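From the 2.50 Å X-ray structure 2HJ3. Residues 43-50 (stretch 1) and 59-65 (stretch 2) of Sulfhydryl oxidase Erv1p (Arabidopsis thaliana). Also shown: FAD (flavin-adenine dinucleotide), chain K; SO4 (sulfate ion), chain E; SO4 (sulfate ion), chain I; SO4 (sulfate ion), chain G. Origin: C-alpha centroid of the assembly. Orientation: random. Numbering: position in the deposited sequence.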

# COMPACT_ATOMS: atom_id res chain seq x y z
N LEU A 43 0.85 3.47 -8.60
CA LEU A 43 1.02 3.06 -7.21
C LEU A 43 2.49 3.12 -6.81
O LEU A 43 2.83 3.62 -5.74
N MET A 44 3.37 2.62 -7.67
CA MET A 44 4.80 2.64 -7.36
C MET A 44 5.33 4.07 -7.30
O MET A 44 6.14 4.40 -6.45
N THR A 45 4.86 4.92 -8.22
CA THR A 45 5.28 6.32 -8.24
C THR A 45 4.84 6.99 -6.96
O THR A 45 5.61 7.71 -6.33
N ILE A 46 3.59 6.76 -6.58
CA ILE A 46 3.07 7.34 -5.35
C ILE A 46 3.93 6.89 -4.17
O ILE A 46 4.33 7.71 -3.35
N LEU A 47 4.23 5.60 -4.09
CA LEU A 47 5.08 5.09 -3.01
C LEU A 47 6.46 5.75 -3.01
O LEU A 47 7.02 6.01 -1.95
N SER A 48 7.01 6.01 -4.19
CA SER A 48 8.33 6.63 -4.27
C SER A 48 8.36 8.01 -3.61
O SER A 48 9.42 8.49 -3.21
N ARG A 49 7.19 8.65 -3.51
CA ARG A 49 7.12 9.97 -2.87
C ARG A 49 6.55 9.89 -1.46
O ARG A 49 7.02 10.58 -0.56
N MET A 50 5.54 9.05 -1.28
CA MET A 50 4.83 8.92 -0.01
C MET A 50 5.23 7.88 1.04
O MET A 50 4.79 7.99 2.18
N HIS A 59 15.47 5.90 -1.55
CA HIS A 59 16.07 4.73 -2.19
C HIS A 59 15.13 4.11 -3.20
O HIS A 59 15.54 3.75 -4.31
N PHE A 60 13.86 3.99 -2.82
CA PHE A 60 12.85 3.42 -3.70
C PHE A 60 12.73 4.29 -4.94
O PHE A 60 12.57 3.78 -6.05
N LYS A 61 12.83 5.60 -4.75
CA LYS A 61 12.74 6.56 -5.84
C LYS A 61 13.88 6.29 -6.83
O LYS A 61 13.67 6.21 -8.04
N GLU A 62 15.10 6.13 -6.31
CA GLU A 62 16.28 5.84 -7.13
C GLU A 62 16.06 4.53 -7.88
O GLU A 62 16.16 4.48 -9.11
N ILE A 63 15.76 3.47 -7.13
CA ILE A 63 15.53 2.16 -7.72
C ILE A 63 14.47 2.23 -8.81
O ILE A 63 14.62 1.64 -9.88
N LEU A 64 13.41 2.98 -8.55
CA LEU A 64 12.33 3.12 -9.51
C LEU A 64 12.81 3.86 -10.77
O LEU A 64 12.43 3.52 -11.89
N ARG A 65 13.65 4.87 -10.59
CA ARG A 65 14.19 5.64 -11.72
C ARG A 65 14.92 4.74 -12.70
O ARG A 65 14.60 4.70 -13.88

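The contact between residues 43-50 and 59-65 is a small, largely apolar packing of two roughly antiparallel helices, with no hydrogen bond crossing between them and with sulfate and flavin gathered at its margins. The helix axes approach to 8.4 Å at an angle of 144°, and 341 Å² of surface is buried in total. The backbones lie nearest at Ser48 and Lys61, whose CA atoms are 4.7 Å apart.

Ser48 points toward the partner helix in the p rotamer. Its OG turns back to donate a very short hydrogen bond of 2.4 Å to Thr45 O, so the hydroxyl is satisfied within its own helix; across the contact, Ser48 CB lies 3.7 Å from Leu64 CD2, and Ser48 CA lies 3.6 Å from Phe60 CD2, at the edge of the ring.

Phe60, also pointing toward stretch 1, adopts chi1 t with chi2 at 68° and reaches along the side of that helix. Met44, whose CA-to-CB bond points sideways, is m at all three chi angles, and this fold brings its CE to the ring edge, 3.0 Å from Phe60 CZ, a tight apolar contact. Leu47 (m, t) points toward stretch 2 and places CB 3.8 Å from Phe60 CE2. The ring also meets the cofactor, with Phe60 CD1 3.6 Å from C7M of FAD.

Leu64 (t, p) points toward the first helix as well. Its CD2 lies 3.4 Å from Met44 O and 3.9 Å from Thr45 CA, besides its contact with Ser48 CB; Leu64 CD1 is 4.0 Å from Met44 CB.

Lys61, whose CA-to-CB bond points sideways, extends with all four chi angles t, and its aliphatic chain runs past Ser48, with Lys61 CD 3.7 Å from Ser48 O. Arg49 points away from stretch 2 at CB (chi1 m), yet its CG is 4.0 Å from Lys61 NZ. The chain E sulfate, probably from the crystallisation liquor, lies where basic side chains from both helices converge: Arg49 NE donates a 3.0 Å hydrogen bond to its O1, Lys61 CE comes within 3.2 Å of its O3, and Arg65 NH2 approaches its O2 at 2.6 Å. A weak hydrogen bond of 3.3 Å joins Arg49 NH2 to O1 of the chain G sulfate.

His59 (chi1 m) takes no part in the helix contact; its ND1 makes a weak 2.8 Å hydrogen bond to FAD O4, and its NE2 donates to O2 of the chain I sulfate at 2.6 Å.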

# COMPACT_ATOMS: atom_id res chain seq x y z
CB LEU A 43 0.47 1.64 -7.01
CG LEU A 43 0.78 0.98 -5.66
CD1 LEU A 43 0.18 1.78 -4.52
CD2 LEU A 43 0.24 -0.44 -5.66
CB MET A 44 5.60 1.84 -8.40
CG MET A 44 5.16 0.40 -8.58
SD MET A 44 4.79 -0.45 -7.03
CE MET A 44 6.32 -0.60 -6.36
CB THR A 45 4.65 7.08 -9.41
OG1 THR A 45 5.06 6.48 -10.65
CG2 THR A 45 5.06 8.54 -9.39
CB ILE A 46 1.59 6.95 -5.14
CG1 ILE A 46 0.73 7.60 -6.23
CG2 ILE A 46 1.12 7.38 -3.75
CD1 ILE A 46 -0.73 7.28 -6.15
CB LEU A 47 5.28 3.58 -3.12
CG LEU A 47 4.14 2.66 -2.68
CD1 LEU A 47 4.53 1.22 -2.98
CD2 LEU A 47 3.87 2.83 -1.20
CB SER A 48 8.79 6.73 -5.73
OG SER A 48 8.02 7.67 -6.46
CB ARG A 49 6.19 10.90 -3.64
CG ARG A 49 6.59 11.25 -5.05
CD ARG A 49 5.38 11.81 -5.74
NE ARG A 49 5.60 12.01 -7.16
CZ ARG A 49 4.65 11.96 -8.08
NH1 ARG A 49 3.40 11.71 -7.72
NH2 ARG A 49 4.95 12.17 -9.35
CB MET A 50 3.34 8.72 -0.31
CG MET A 50 2.43 9.90 0.03
SD MET A 50 2.65 11.36 -1.00
CE MET A 50 3.86 12.30 -0.01
CB HIS A 59 16.46 3.69 -1.15
CG HIS A 59 17.64 4.07 -0.32
ND1 HIS A 59 18.07 3.32 0.76
CD2 HIS A 59 18.48 5.13 -0.40
CE1 HIS A 59 19.12 3.91 1.30
NE2 HIS A 59 19.39 5.00 0.61
CB PHE A 60 11.50 3.35 -2.98
CG PHE A 60 10.47 2.53 -3.72
CD1 PHE A 60 10.62 1.16 -3.85
CD2 PHE A 60 9.36 3.15 -4.29
CE1 PHE A 60 9.67 0.40 -4.55
CE2 PHE A 60 8.42 2.41 -4.99
CZ PHE A 60 8.57 1.03 -5.12
CB LYS A 61 12.85 7.98 -5.28
CG LYS A 61 12.14 9.05 -6.08
CD LYS A 61 11.92 10.28 -5.19
CE LYS A 61 10.93 11.25 -5.80
NZ LYS A 61 10.48 12.28 -4.82
CB GLU A 62 17.52 5.70 -6.25
CG GLU A 62 17.97 6.98 -5.57
CD GLU A 62 18.91 6.71 -4.40
OE1 GLU A 62 19.84 5.88 -4.56
OE2 GLU A 62 18.73 7.34 -3.34
CB ILE A 63 15.07 1.15 -6.65
CG1 ILE A 63 16.20 0.93 -5.65
CG2 ILE A 63 14.67 -0.16 -7.30
CD1 ILE A 63 15.78 0.17 -4.43
CB LEU A 64 11.16 3.86 -8.85
CG LEU A 64 9.79 3.77 -9.52
CD1 LEU A 64 9.39 2.31 -9.67
CD2 LEU A 64 8.76 4.53 -8.68
CB ARG A 65 15.17 6.71 -11.23
CG ARG A 65 14.57 7.79 -10.36
CD ARG A 65 13.62 8.67 -11.14
NE ARG A 65 13.18 9.84 -10.38
CZ ARG A 65 12.31 10.74 -10.83
NH1 ARG A 65 11.78 10.61 -12.04
NH2 ARG A 65 11.97 11.77 -10.07
PA FAD K . 11.48 -7.86 4.61
O1A FAD K . 12.57 -7.37 3.72
O2A FAD K . 10.53 -6.99 5.36
O5B FAD K . 10.56 -9.10 4.36
C5B FAD K . 9.27 -9.58 4.02
C4B FAD K . 9.49 -11.07 4.15
O4B FAD K . 9.07 -11.30 2.78
C3B FAD K . 10.71 -12.00 4.39
O3B FAD K . 10.88 -12.38 5.75
C2B FAD K . 10.54 -13.05 3.39
O2B FAD K . 9.63 -14.06 3.71
C1B FAD K . 10.01 -12.22 2.21
N9A FAD K . 10.86 -11.69 1.19
C8A FAD K . 12.20 -11.24 1.17
N7A FAD K . 12.75 -10.85 0.06
C5A FAD K . 11.71 -11.01 -0.85
C6A FAD K . 11.57 -10.84 -2.24
N6A FAD K . 12.66 -10.47 -2.95
N1A FAD K . 10.35 -11.15 -2.82
C2A FAD K . 9.27 -11.65 -2.17
N3A FAD K . 9.41 -11.78 -0.77
C4A FAD K . 10.67 -11.47 -0.18
N1 FAD K . 14.67 -0.08 5.25
C2 FAD K . 15.85 0.60 5.47
O2 FAD K . 16.49 0.53 6.53
N3 FAD K . 16.21 1.34 4.36
C4 FAD K . 15.48 1.39 3.14
O4 FAD K . 15.98 2.24 2.33
C4X FAD K . 14.31 0.67 2.98
N5 FAD K . 13.43 0.74 1.84
C5X FAD K . 12.16 0.13 1.71
C6 FAD K . 11.36 0.37 0.57
C7 FAD K . 10.06 -0.22 0.51
C7M FAD K . 9.21 0.12 -0.72
C8 FAD K . 9.58 -1.07 1.55
C8M FAD K . 8.27 -1.85 1.64
C9 FAD K . 10.39 -1.27 2.67
C9A FAD K . 11.67 -0.67 2.86
N10 FAD K . 12.70 -0.75 3.92
C10 FAD K . 13.89 -0.10 4.11
C1' FAD K . 12.49 -1.76 4.91
C2' FAD K . 13.04 -3.13 4.71
O2' FAD K . 13.11 -3.43 3.28
C3' FAD K . 12.52 -4.18 5.64
O3' FAD K . 11.15 -4.39 5.35
C4' FAD K . 12.87 -4.39 7.11
O4' FAD K . 14.30 -4.17 7.30
C5' FAD K . 12.62 -5.72 7.68
O5' FAD K . 13.32 -6.82 7.10
P FAD K . 12.80 -8.29 7.27
O1P FAD K . 14.16 -8.83 7.31
O2P FAD K . 11.80 -8.54 8.33
O3P FAD K . 12.24 -8.61 5.78
S SO4 E . 9.02 12.46 -8.80
O1 SO4 E . 7.97 13.39 -8.35
O2 SO4 E . 10.34 12.99 -8.40
O3 SO4 E . 8.81 11.13 -8.18
O4 SO4 E . 8.96 12.32 -10.27
S SO4 I . 21.29 7.95 -0.50
O1 SO4 I . 19.93 8.50 -0.65
O2 SO4 I . 21.25 6.78 0.41
O3 SO4 I . 21.80 7.53 -1.82
O4 SO4 I . 22.17 8.98 0.08
S SO4 G . 2.83 11.12 -12.20
O1 SO4 G . 2.92 12.58 -11.98
O2 SO4 G . 4.19 10.55 -12.28
O3 SO4 G . 2.09 10.50 -11.07
O4 SO4 G . 2.12 10.84 -13.47